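Monosaccharide ABC transporter substrate-binding protein, CUT2 family (Bradyrhizobium sp., PDB 4YHS) probably binds a monosaccharide or a related small solute and delivers it to an ABC importer of the CUT2 family. Local coordinates at residues Y27-A32 with A341-P346; V50-A55 with I313-D318; K85-K90 with I305-A310; D111-G116 with K140-I145; M299-R304 with V323-F328. All blocks are in the same frame, centred on the assembly; numbering follows the deposited sequence.

Interactions 1, 3 and 5 are buried, interaction 4 is partly so, and interaction 2 lies at the surface. Helix 299-314 takes part in three of them: its first turns pack on strand 322-331 in interaction 5, its middle meets the end of helix 71-87 in interaction 3, and its C-terminal end faces the 50-55 loop in interaction 2. Interactions 1 and 5 adjoin, because strands 29-35 and 322-331 are neighbours in one sheet. Interaction 4, aliphatic with a lysine at its margin, reaches that sheet far from them. The buried contacts rest on van der Waals packing, whereas in interaction 2 a water bridges the segments and a salt bridge within 313-318 orders the carboxylate.

Interaction 1: Y27-A32 with A341-P346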
# COMPACT_ATOMS: atom_id res chain seq x y z
N TYR A 27 14.68 9.14 5.40
CA TYR A 27 14.16 9.59 6.67
C TYR A 27 14.63 11.03 7.00
O TYR A 27 15.61 11.50 6.43
CB TYR A 27 14.61 8.63 7.77
CG TYR A 27 16.10 8.47 7.88
CD1 TYR A 27 16.76 7.52 7.14
CD2 TYR A 27 16.85 9.28 8.74
CE1 TYR A 27 18.13 7.35 7.24
CE2 TYR A 27 18.21 9.13 8.86
CZ TYR A 27 18.86 8.16 8.11
OH TYR A 27 20.22 7.98 8.22
N PRO A 28 13.96 11.72 7.94
CA PRO A 28 12.73 11.28 8.62
C PRO A 28 11.54 11.28 7.69
O PRO A 28 11.54 12.03 6.71
CB PRO A 28 12.56 12.33 9.74
CG PRO A 28 13.35 13.52 9.28
CD PRO A 28 14.50 12.95 8.56
N TYR A 29 10.56 10.42 7.95
CA TYR A 29 9.45 10.24 7.03
C TYR A 29 8.14 10.47 7.77
O TYR A 29 7.97 9.99 8.89
CB TYR A 29 9.50 8.85 6.40
CG TYR A 29 8.83 8.74 5.03
CD1 TYR A 29 9.52 9.07 3.89
CD2 TYR A 29 7.52 8.29 4.89
CE1 TYR A 29 8.95 9.01 2.65
CE2 TYR A 29 6.94 8.19 3.61
CZ TYR A 29 7.68 8.57 2.50
OH TYR A 29 7.16 8.53 1.22
N ASP A 30 7.23 11.20 7.14
CA ASP A 30 5.92 11.44 7.71
C ASP A 30 5.19 10.13 7.82
O ASP A 30 5.06 9.41 6.83
CB ASP A 30 5.11 12.41 6.85
CG ASP A 30 5.60 13.85 6.95
OD1 ASP A 30 6.31 14.19 7.93
OD2 ASP A 30 5.23 14.65 6.08
N ALA A 31 4.75 9.84 9.04
CA ALA A 31 4.06 8.59 9.36
C ALA A 31 2.85 8.86 10.28
O ALA A 31 2.63 9.99 10.74
CB ALA A 31 5.05 7.60 10.02
N ALA A 32 2.07 7.80 10.53
CA ALA A 32 0.94 7.83 11.43
C ALA A 32 0.97 6.57 12.26
O ALA A 32 0.98 5.47 11.70
CB ALA A 32 -0.38 7.92 10.65
N ALA A 341 11.56 6.37 -5.60
CA ALA A 341 11.97 5.21 -4.79
C ALA A 341 11.42 5.18 -3.38
O ALA A 341 11.63 4.19 -2.68
CB ALA A 341 13.49 5.10 -4.74
N ASN A 342 10.67 6.21 -2.97
CA ASN A 342 9.93 6.09 -1.70
C ASN A 342 8.54 5.46 -1.92
O ASN A 342 7.91 4.98 -0.96
CB ASN A 342 9.77 7.44 -1.03
CG ASN A 342 11.07 7.99 -0.54
OD1 ASN A 342 12.06 7.25 -0.42
ND2 ASN A 342 11.10 9.29 -0.26
N ILE A 343 8.05 5.48 -3.16
CA ILE A 343 6.64 5.11 -3.40
C ILE A 343 6.44 4.06 -4.47
O ILE A 343 5.33 3.57 -4.59
CB ILE A 343 5.74 6.34 -3.76
CG1 ILE A 343 6.22 7.07 -5.02
CG2 ILE A 343 5.72 7.32 -2.58
CD1 ILE A 343 5.23 8.12 -5.51
N LEU A 344 7.50 3.71 -5.17
CA LEU A 344 7.50 2.64 -6.17
C LEU A 344 8.90 2.04 -6.25
O LEU A 344 9.88 2.69 -5.85
CB LEU A 344 7.11 3.18 -7.54
CG LEU A 344 5.64 3.45 -7.88
CD1 LEU A 344 5.57 4.14 -9.24
CD2 LEU A 344 4.87 2.16 -7.89
N PRO A 345 9.02 0.83 -6.81
CA PRO A 345 10.39 0.39 -7.08
C PRO A 345 11.01 1.21 -8.20
O PRO A 345 10.26 1.74 -9.03
CB PRO A 345 10.20 -1.07 -7.50
CG PRO A 345 8.84 -1.10 -8.09
CD PRO A 345 8.02 -0.17 -7.26
N PRO A 346 12.35 1.31 -8.25
CA PRO A 346 12.97 1.96 -9.41
C PRO A 346 12.58 1.23 -10.69
O PRO A 346 12.37 0.01 -10.62
CB PRO A 346 14.48 1.81 -9.13
CG PRO A 346 14.54 1.63 -7.60
CD PRO A 346 13.34 0.83 -7.28
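Tyr-29 is the residue of 27-32 that reaches the 341-346 loop, and it does so with the outer end of its ring. Its CG stands roughly opposite the backbone N (chi1 -154°), which sends the ring away from strand 29-35 toward Asn-342. The two side chains run past one another in opposite directions. ND2 of Asn-342 comes to the ring edge, in the ring plane, 3.6 Å from CE1 of Tyr-29, and the amide is turned 89° from the ring, so this is an edge approach and not a stack. Farther out, OH of Tyr-29 rests 3.6 Å from CB of Asn-342. A looser approach brings Tyr-29 OH to 4.2 Å from Ile-343 CG2. Neither approach is polar: the phenol oxygen has its hydrogen bond with OG of Ser-298, which holds the end of the ring in this buried place. Past Tyr-29 the chain keeps to its strand. Asp-30 turns to a salt bridge with Lys-48 while its backbone pairs with Lys-326, and the backbone of Ala-32 pairs with Gly-324. A loop near the C-terminus is thus packed against an N-terminal strand that runs antiparallel to both 43-49 and 322-331, consistent with an antiparallel extension of the beta/alpha fold of type I periplasmic binding proteins.

Interaction 2: V50-A55 with I313-D318; sequences VPLEKA and ILEGKD
The carboxylate of Glu-315 is the flat group facing Leu-52 and Ala-55, and its surroundings differ from one oxygen to the other. CD1 of Leu-52 stands off one face, 4.0 Å from OE1, while NZ of Lys-317 approaches OE1 from the other side of the plane, on the anti side and 24° out of it. That bond, 3.0 Å from NZ to OE1, is a salt bridge between two residues flanking Gly-316, the positive-phi residue of the Schellman motif that closes helix 299-314. At the far oxygen, Glu-315 OE2 lies 3.4 Å from Ala-55 CA and 3.6 Å from Ala-55 CB. It also accepts hydrogen bonds from the backbone N of Ser-56 and from NE1 of Trp-59. The helix end is thereby joined to the loop that leads from strand 43-49 to strand 60-65. The Glu-315 chain is extended beyond CG (chi2 -174°), which carries the carboxylate across to that loop. If Glu-315 were a leucine, NZ of Lys-317 would probably lose its salt-bridge partner and the N-H groups of Ser-56 and Trp-59 their common acceptor. The aliphatic part of Lys-317 covers Leu-52: its CD is 3.6 Å from CD2 of the leucine, before a bend at chi4 (60°) turns NZ toward the carboxylate. One water completes the link, donating to both Lys-54 O and Glu-315 OE1, 2.7 Å from each.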
# COMPACT_ATOMS: atom_id res chain seq x y z
N VAL A 50 11.79 7.96 12.47
CA VAL A 50 13.24 8.00 12.45
C VAL A 50 13.85 6.63 12.70
O VAL A 50 13.69 6.08 13.79
CB VAL A 50 13.77 8.99 13.52
CG1 VAL A 50 15.26 9.09 13.43
CG2 VAL A 50 13.13 10.35 13.32
N PRO A 51 14.55 6.07 11.72
CA PRO A 51 15.18 4.77 11.96
C PRO A 51 16.52 4.91 12.66
O PRO A 51 17.01 6.05 12.90
CB PRO A 51 15.35 4.23 10.54
CG PRO A 51 15.70 5.45 9.75
CD PRO A 51 14.87 6.57 10.37
N LEU A 52 17.10 3.77 13.03
CA LEU A 52 18.45 3.73 13.57
C LEU A 52 19.46 4.10 12.50
O LEU A 52 19.22 3.90 11.31
CB LEU A 52 18.78 2.34 14.11
CG LEU A 52 17.94 1.81 15.27
CD1 LEU A 52 18.29 0.35 15.55
CD2 LEU A 52 18.11 2.65 16.54
N GLU A 53 20.60 4.65 12.93
CA GLU A 53 21.71 4.90 12.03
C GLU A 53 22.36 3.61 11.54
O GLU A 53 22.66 3.47 10.35
CB GLU A 53 22.76 5.81 12.71
CG GLU A 53 22.34 7.27 12.74
CD GLU A 53 22.03 7.82 11.35
OE1 GLU A 53 22.99 8.01 10.57
OE2 GLU A 53 20.84 8.02 11.01
N LYS A 54 22.57 2.67 12.46
CA LYS A 54 23.20 1.39 12.16
C LYS A 54 22.73 0.32 13.13
O LYS A 54 22.37 0.64 14.27
CB LYS A 54 24.73 1.49 12.26
CG LYS A 54 25.44 1.95 10.98
CD LYS A 54 25.34 0.92 9.86
CE LYS A 54 26.14 1.33 8.65
NZ LYS A 54 26.11 0.27 7.60
N ALA A 55 22.75 -0.94 12.70
CA ALA A 55 22.63 -2.06 13.62
C ALA A 55 23.95 -2.26 14.34
O ALA A 55 25.00 -1.88 13.83
CB ALA A 55 22.24 -3.32 12.88
N ILE A 313 13.87 -4.02 18.03
CA ILE A 313 13.38 -5.05 18.95
C ILE A 313 14.55 -5.95 19.36
O ILE A 313 14.81 -6.15 20.55
CB ILE A 313 12.23 -5.85 18.30
CG1 ILE A 313 10.99 -4.99 18.15
CG2 ILE A 313 11.85 -7.11 19.11
CD1 ILE A 313 10.00 -5.55 17.15
N LEU A 314 15.29 -6.46 18.38
CA LEU A 314 16.40 -7.37 18.67
C LEU A 314 17.45 -6.70 19.57
O LEU A 314 18.14 -7.37 20.37
CB LEU A 314 17.06 -7.85 17.36
CG LEU A 314 16.26 -8.85 16.53
CD1 LEU A 314 16.82 -8.93 15.15
CD2 LEU A 314 16.34 -10.20 17.19
N GLU A 315 17.56 -5.39 19.48
CA GLU A 315 18.57 -4.66 20.26
C GLU A 315 18.00 -4.06 21.55
O GLU A 315 18.71 -3.37 22.29
CB GLU A 315 19.20 -3.57 19.39
CG GLU A 315 19.97 -4.15 18.20
CD GLU A 315 20.70 -3.09 17.42
OE1 GLU A 315 20.66 -1.91 17.81
OE2 GLU A 315 21.33 -3.45 16.41
N GLY A 316 16.73 -4.34 21.83
CA GLY A 316 16.08 -3.82 23.02
C GLY A 316 15.85 -2.32 23.03
O GLY A 316 15.70 -1.73 24.11
N LYS A 317 15.83 -1.70 21.85
CA LYS A 317 15.64 -0.26 21.75
C LYS A 317 14.17 0.10 21.62
O LYS A 317 13.34 -0.73 21.25
CB LYS A 317 16.42 0.29 20.54
CG LYS A 317 17.94 0.26 20.76
CD LYS A 317 18.68 0.83 19.56
CE LYS A 317 20.14 1.10 19.86
NZ LYS A 317 20.85 -0.14 20.27
N ASP A 318 13.85 1.36 21.90
CA ASP A 318 12.51 1.85 21.70
C ASP A 318 12.13 1.71 20.24
O ASP A 318 12.97 1.81 19.36
CB ASP A 318 12.40 3.31 22.13
CG ASP A 318 12.33 3.48 23.63
OD1 ASP A 318 12.08 2.47 24.35
OD2 ASP A 318 12.50 4.63 24.10
O HOH W 1 22.17 0.09 16.87

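Interaction 3: K85-K90 with I305-A310; sequences KRLGVK and IAVDQA
CD1 of Leu-87 and CG1 of Val-307 meet 3.9 Å apart where the end of helix 71-87 packs on the middle of helix 299-314. The first of these helices is closed here by a Schellman motif with Gly-88 at the C' position, and the reversal brings Val-89 back to the same neighbour: its CG2 lies 4.2 Å from CG1 of Val-307. That one methyl therefore receives both residues, being placed outward by a chi1 of 170°, with CG1 opposite the backbone N. The Leu-87 tip also sits 4.1 Å from Asp-308, measured from CD1 to CA, so the leucine covers the helix backbone as well as the valine. Around this apolar shell, Leu-61 of strand 60-65 touches both Val-89 and Val-307, tying the helix pair to the sheet. A polar second shell flanks it. Asp-308 is buried, and its OD2 makes a salt bridge with NE of Arg-312 and a hydrogen bond with OH of Tyr-49. Its OD1 stays 5.0 Å from NH1 of Arg-86, which has its salt bridge with Glu-83. The two side chains instead take opposite polar groups of one residue: OD1 accepts from Leu-52 N, and NH1 donates to Leu-52 O.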
# COMPACT_ATOMS: atom_id res chain seq x y z
N LYS A 85 20.67 -3.35 3.86
CA LYS A 85 22.00 -2.88 3.49
C LYS A 85 22.42 -1.64 4.30
O LYS A 85 23.55 -1.59 4.80
CB LYS A 85 22.06 -2.54 2.00
CG LYS A 85 22.83 -3.54 1.14
CD LYS A 85 23.15 -2.96 -0.25
CE LYS A 85 21.86 -2.62 -1.02
NZ LYS A 85 22.10 -2.14 -2.42
N ARG A 86 21.53 -0.66 4.43
CA ARG A 86 21.87 0.60 5.11
C ARG A 86 22.23 0.34 6.56
O ARG A 86 23.19 0.91 7.08
CB ARG A 86 20.69 1.57 5.06
CG ARG A 86 21.06 2.99 5.48
CD ARG A 86 19.85 3.90 5.48
NE ARG A 86 18.91 3.55 6.56
CZ ARG A 86 19.12 3.79 7.85
NH1 ARG A 86 18.22 3.43 8.74
NH2 ARG A 86 20.23 4.40 8.25
N LEU A 87 21.47 -0.54 7.20
CA LEU A 87 21.65 -0.82 8.65
C LEU A 87 22.78 -1.80 8.90
O LEU A 87 23.29 -1.89 10.03
CB LEU A 87 20.35 -1.36 9.26
CG LEU A 87 19.24 -0.33 9.46
CD1 LEU A 87 17.94 -1.00 9.93
CD2 LEU A 87 19.67 0.76 10.42
N GLY A 88 23.20 -2.51 7.87
CA GLY A 88 24.25 -3.51 8.03
C GLY A 88 23.77 -4.88 8.49
O GLY A 88 24.50 -5.59 9.20
N VAL A 89 22.58 -5.30 8.07
CA VAL A 89 22.05 -6.58 8.54
C VAL A 89 21.86 -7.50 7.34
O VAL A 89 21.96 -7.05 6.20
CB VAL A 89 20.72 -6.39 9.34
CG1 VAL A 89 21.00 -5.60 10.62
CG2 VAL A 89 19.63 -5.73 8.49
N LYS A 90 21.64 -8.78 7.61
CA LYS A 90 21.54 -9.81 6.58
C LYS A 90 20.12 -10.25 6.39
O LYS A 90 19.52 -10.86 7.27
CB LYS A 90 22.37 -11.05 6.95
CG LYS A 90 23.84 -10.82 7.29
CD LYS A 90 24.57 -12.16 7.53
CE LYS A 90 25.45 -12.17 8.80
NZ LYS A 90 24.69 -12.41 10.07
N ILE A 305 10.61 0.31 7.24
CA ILE A 305 10.20 0.41 8.63
C ILE A 305 10.17 -0.96 9.30
O ILE A 305 10.59 -1.09 10.44
CB ILE A 305 8.82 1.10 8.76
CG1 ILE A 305 9.02 2.61 8.53
CG2 ILE A 305 8.20 0.87 10.17
CD1 ILE A 305 7.77 3.39 8.40
N ALA A 306 9.69 -1.99 8.59
CA ALA A 306 9.67 -3.35 9.14
C ALA A 306 11.07 -3.82 9.54
O ALA A 306 11.26 -4.42 10.58
CB ALA A 306 9.08 -4.32 8.13
N VAL A 307 12.05 -3.54 8.69
CA VAL A 307 13.42 -3.90 8.98
C VAL A 307 13.92 -3.12 10.19
O VAL A 307 14.49 -3.71 11.13
CB VAL A 307 14.35 -3.66 7.78
CG1 VAL A 307 15.85 -3.82 8.17
CG2 VAL A 307 14.00 -4.61 6.65
N ASP A 308 13.70 -1.80 10.20
CA ASP A 308 14.12 -0.99 11.34
C ASP A 308 13.48 -1.44 12.65
O ASP A 308 14.15 -1.56 13.68
CB ASP A 308 13.79 0.49 11.11
CG ASP A 308 14.37 1.38 12.21
OD1 ASP A 308 15.59 1.34 12.41
OD2 ASP A 308 13.61 2.12 12.89
N GLN A 309 12.18 -1.70 12.60
CA GLN A 309 11.48 -2.23 13.75
C GLN A 309 12.13 -3.54 14.27
O GLN A 309 12.35 -3.70 15.48
CB GLN A 309 10.02 -2.49 13.38
CG GLN A 309 9.09 -1.27 13.40
CD GLN A 309 7.76 -1.59 12.79
OE1 GLN A 309 7.67 -2.43 11.90
NE2 GLN A 309 6.70 -0.96 13.30
N ALA A 310 12.41 -4.47 13.37
CA ALA A 310 12.99 -5.75 13.76
C ALA A 310 14.30 -5.53 14.49
O ALA A 310 14.54 -6.12 15.54
CB ALA A 310 13.22 -6.64 12.56

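Interaction 4: D111-G116 with K140-I145; sequences DCVASG and KKIPVI
Val-113, buried on helix 102-115, directs its side chain toward both Lys-140 and Ile-142. From CB the two methyls diverge, and CG1 carries the contact. It lies opposite the backbone N (chi1 174°), which brings it 3.7 Å from CD1 of Ile-142, the tip of a side chain that runs past the valine in the opposite direction. The same CG1 is grazed by Lys-140, whose extended chain crosses at a slant: CD comes within 4.1 Å and NZ within 3.8 Å of the methyl. The amine is merely laid beside a hydrocarbon group there, with no polar bond between the two, and the lysine covers the solvent-facing margin of the pair. On the inner side, Ile-137 of helix 131-138 and Val-120 of strand 119-122 each touch both Val-113 and Ile-142, so four aliphatic residues share one small cluster. One residue earlier on the helix, Cys-112 is linked by a disulfide to Cys-62 of strand 60-65, a covalent tie of this helix to the sheet. Beyond helix 102-115 the chain proceeds through strand 119-122 and helix 131-138 to strand 144-147, a beta-alpha-beta crossover between parallel neighbours as in the Rossmann-like lobes of periplasmic binding proteins.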
# COMPACT_ATOMS: atom_id res chain seq x y z
N ASP A 111 10.84 -23.31 7.71
CA ASP A 111 12.18 -23.66 7.26
C ASP A 111 13.20 -22.55 7.59
O ASP A 111 14.32 -22.87 7.99
CB ASP A 111 12.18 -23.96 5.77
CG ASP A 111 11.44 -25.24 5.42
OD1 ASP A 111 11.08 -26.04 6.32
OD2 ASP A 111 11.23 -25.47 4.22
N CYS A 112 12.83 -21.28 7.46
CA CYS A 112 13.85 -20.23 7.66
C CYS A 112 14.13 -20.15 9.16
O CYS A 112 15.26 -19.89 9.57
CB CYS A 112 13.45 -18.87 7.05
SG CYS A 112 12.23 -17.90 7.91
N VAL A 113 13.12 -20.45 9.98
CA VAL A 113 13.33 -20.47 11.43
C VAL A 113 14.18 -21.68 11.86
O VAL A 113 15.06 -21.57 12.72
CB VAL A 113 12.01 -20.49 12.19
CG1 VAL A 113 12.28 -20.65 13.71
CG2 VAL A 113 11.24 -19.20 11.90
N ALA A 114 13.91 -22.84 11.27
CA ALA A 114 14.67 -24.05 11.61
C ALA A 114 16.13 -23.90 11.18
O ALA A 114 17.05 -24.38 11.84
CB ALA A 114 14.05 -25.27 10.96
N SER A 115 16.36 -23.19 10.08
CA SER A 115 17.71 -23.00 9.58
C SER A 115 18.51 -22.05 10.47
O SER A 115 19.74 -22.11 10.52
CB SER A 115 17.68 -22.48 8.15
OG SER A 115 17.34 -23.52 7.26
N GLY A 116 17.78 -21.18 11.17
CA GLY A 116 18.38 -20.23 12.09
C GLY A 116 18.18 -18.82 11.60
O GLY A 116 18.64 -18.45 10.52
N LYS A 140 9.80 -19.26 20.65
CA LYS A 140 11.26 -19.37 20.53
C LYS A 140 11.92 -18.02 20.69
O LYS A 140 13.11 -17.86 20.39
CB LYS A 140 11.67 -19.98 19.19
CG LYS A 140 11.30 -21.43 19.02
CD LYS A 140 11.41 -21.82 17.56
CE LYS A 140 11.72 -23.30 17.38
NZ LYS A 140 11.58 -23.67 15.94
N LYS A 141 11.14 -17.04 21.14
CA LYS A 141 11.65 -15.69 21.38
C LYS A 141 12.19 -15.01 20.12
O LYS A 141 13.11 -14.19 20.17
CB LYS A 141 12.73 -15.73 22.45
CG LYS A 141 12.29 -16.44 23.72
CD LYS A 141 13.45 -16.61 24.69
CE LYS A 141 13.52 -15.48 25.70
NZ LYS A 141 12.86 -15.90 26.95
N ILE A 142 11.59 -15.34 18.99
CA ILE A 142 11.90 -14.67 17.74
C ILE A 142 10.82 -13.61 17.40
O ILE A 142 9.66 -13.95 17.26
CB ILE A 142 12.00 -15.71 16.60
CG1 ILE A 142 13.19 -16.66 16.85
CG2 ILE A 142 12.13 -15.01 15.25
CD1 ILE A 142 13.21 -17.86 15.94
N PRO A 143 11.22 -12.33 17.28
CA PRO A 143 10.22 -11.30 16.96
C PRO A 143 9.61 -11.53 15.59
O PRO A 143 10.33 -11.90 14.65
CB PRO A 143 11.03 -10.00 16.98
CG PRO A 143 12.27 -10.30 17.69
CD PRO A 143 12.55 -11.75 17.50
N VAL A 144 8.30 -11.29 15.47
CA VAL A 144 7.61 -11.43 14.19
C VAL A 144 6.99 -10.07 13.86
O VAL A 144 6.20 -9.53 14.63
CB VAL A 144 6.53 -12.54 14.22
CG1 VAL A 144 5.87 -12.66 12.87
CG2 VAL A 144 7.15 -13.89 14.65
N ILE A 145 7.34 -9.56 12.68
CA ILE A 145 6.84 -8.27 12.19
C ILE A 145 5.79 -8.46 11.09
O ILE A 145 6.03 -9.17 10.11
CB ILE A 145 7.98 -7.43 11.61
CG1 ILE A 145 9.18 -7.38 12.54
CG2 ILE A 145 7.51 -6.03 11.28
CD1 ILE A 145 8.90 -6.79 13.84

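Interaction 5: M299-R304 with V323-F328; sequences MVIQGR and VGPKIF
Gln-302 and Ile-301 are presented to Pro-325 by a helical turn whose bond from Arg-304 N to Val-300 O is 3.0 Å long. The proline ring is the whole of the other side of this contact. Its CD sits 3.5 Å from CG of Gln-302 and its CG 3.8 Å from the same atom, with the glutamine chain passing the ring at about a right angle. The touching part of Gln-302 is thus its methylene, while the amide serves elsewhere: NE2 bonds to the carbonyl O of Asp-297, just before the helix, which limits how the extended side chain can turn. Ile-301 meets the ring through its branch point and not its tip. CB and CG2 of the isoleucine both lie 4.1 Å from CG of Pro-325, whereas the CG1 arm, beside the backbone N at chi1 -54°, carries CD1 away from the proline; CG1 and CG2 both face the Tyr-29 ring. All three residues are buried, and carbon meets carbon throughout. The first turn of helix 299-314 therefore lies against strand 322-331, which runs between strands 29-35 and 158-160, while helix 71-87 packs on the helix through Met-299, here selenomethionine, and Val-300.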
# COMPACT_ATOMS: atom_id res chain seq x y z
N MSE A 299 4.87 2.11 -0.12
CA MSE A 299 5.09 0.70 0.25
C MSE A 299 6.57 0.34 0.39
O MSE A 299 6.92 -0.56 1.15
CB MSE A 299 4.43 -0.25 -0.77
CG MSE A 299 5.21 -0.70 -1.99
SE MSE A 299 5.54 0.74 -3.28
CE MSE A 299 3.79 0.86 -4.20
N VAL A 300 7.43 1.05 -0.31
CA VAL A 300 8.87 0.88 -0.10
C VAL A 300 9.26 1.15 1.37
O VAL A 300 9.98 0.35 2.01
CB VAL A 300 9.69 1.81 -1.01
CG1 VAL A 300 11.16 1.66 -0.74
CG2 VAL A 300 9.43 1.56 -2.49
N ILE A 301 8.76 2.26 1.88
CA ILE A 301 8.99 2.69 3.25
C ILE A 301 8.34 1.73 4.27
O ILE A 301 8.89 1.53 5.36
CB ILE A 301 8.46 4.13 3.48
CG1 ILE A 301 9.07 5.14 2.46
CG2 ILE A 301 8.79 4.57 4.90
CD1 ILE A 301 10.61 5.16 2.37
N GLN A 302 7.18 1.13 3.95
CA GLN A 302 6.64 0.05 4.78
C GLN A 302 7.67 -1.07 4.93
O GLN A 302 7.89 -1.55 6.05
CB GLN A 302 5.34 -0.47 4.21
CG GLN A 302 4.20 0.53 4.37
CD GLN A 302 2.93 0.07 3.71
OE1 GLN A 302 2.45 -1.04 3.97
NE2 GLN A 302 2.38 0.91 2.83
N GLY A 303 8.33 -1.44 3.84
CA GLY A 303 9.41 -2.40 3.90
C GLY A 303 10.58 -1.94 4.77
O GLY A 303 11.03 -2.70 5.64
N ARG A 304 11.07 -0.73 4.54
CA ARG A 304 12.16 -0.19 5.38
C ARG A 304 11.82 -0.16 6.89
O ARG A 304 12.65 -0.50 7.71
CB ARG A 304 12.53 1.24 4.96
CG ARG A 304 13.02 1.42 3.52
CD ARG A 304 13.59 2.82 3.36
NE ARG A 304 14.14 3.10 2.01
CZ ARG A 304 15.43 2.94 1.68
NH1 ARG A 304 16.30 2.48 2.58
NH2 ARG A 304 15.87 3.27 0.46
N VAL A 323 2.55 1.30 13.03
CA VAL A 323 2.75 2.52 12.25
C VAL A 323 2.69 2.26 10.73
O VAL A 323 3.00 1.17 10.24
CB VAL A 323 4.12 3.20 12.65
CG1 VAL A 323 5.33 2.30 12.34
CG2 VAL A 323 4.29 4.60 12.04
N GLY A 324 2.26 3.29 10.02
CA GLY A 324 2.31 3.32 8.57
C GLY A 324 2.80 4.66 8.06
O GLY A 324 2.70 5.67 8.76
N PRO A 325 3.36 4.68 6.84
CA PRO A 325 3.62 5.98 6.23
C PRO A 325 2.33 6.81 6.16
O PRO A 325 1.25 6.26 6.02
CB PRO A 325 4.11 5.62 4.83
CG PRO A 325 4.66 4.26 4.97
CD PRO A 325 3.79 3.58 5.97
N LYS A 326 2.47 8.12 6.28
CA LYS A 326 1.33 9.01 6.11
C LYS A 326 0.95 9.05 4.66
O LYS A 326 1.74 9.38 3.78
CB LYS A 326 1.66 10.41 6.62
CG LYS A 326 0.56 11.41 6.49
CD LYS A 326 -0.41 11.27 7.63
CE LYS A 326 -1.58 12.27 7.56
NZ LYS A 326 -2.62 11.92 8.57
N ILE A 327 -0.30 8.73 4.39
CA ILE A 327 -0.75 8.66 3.01
C ILE A 327 -0.98 10.08 2.49
O ILE A 327 -1.53 10.93 3.19
CB ILE A 327 -2.03 7.82 2.91
CG1 ILE A 327 -1.71 6.37 3.21
CG2 ILE A 327 -2.67 7.96 1.51
CD1 ILE A 327 -2.92 5.56 3.65
N PHE A 328 -0.55 10.32 1.24
CA PHE A 328 -0.70 11.61 0.59
C PHE A 328 -1.03 11.38 -0.87
O PHE A 328 -0.70 10.33 -1.44
CB PHE A 328 0.58 12.47 0.70
CG PHE A 328 1.82 11.82 0.12
CD1 PHE A 328 2.61 10.99 0.91
CD2 PHE A 328 2.23 12.08 -1.18
CE1 PHE A 328 3.77 10.40 0.41
CE2 PHE A 328 3.38 11.48 -1.69
CZ PHE A 328 4.15 10.65 -0.90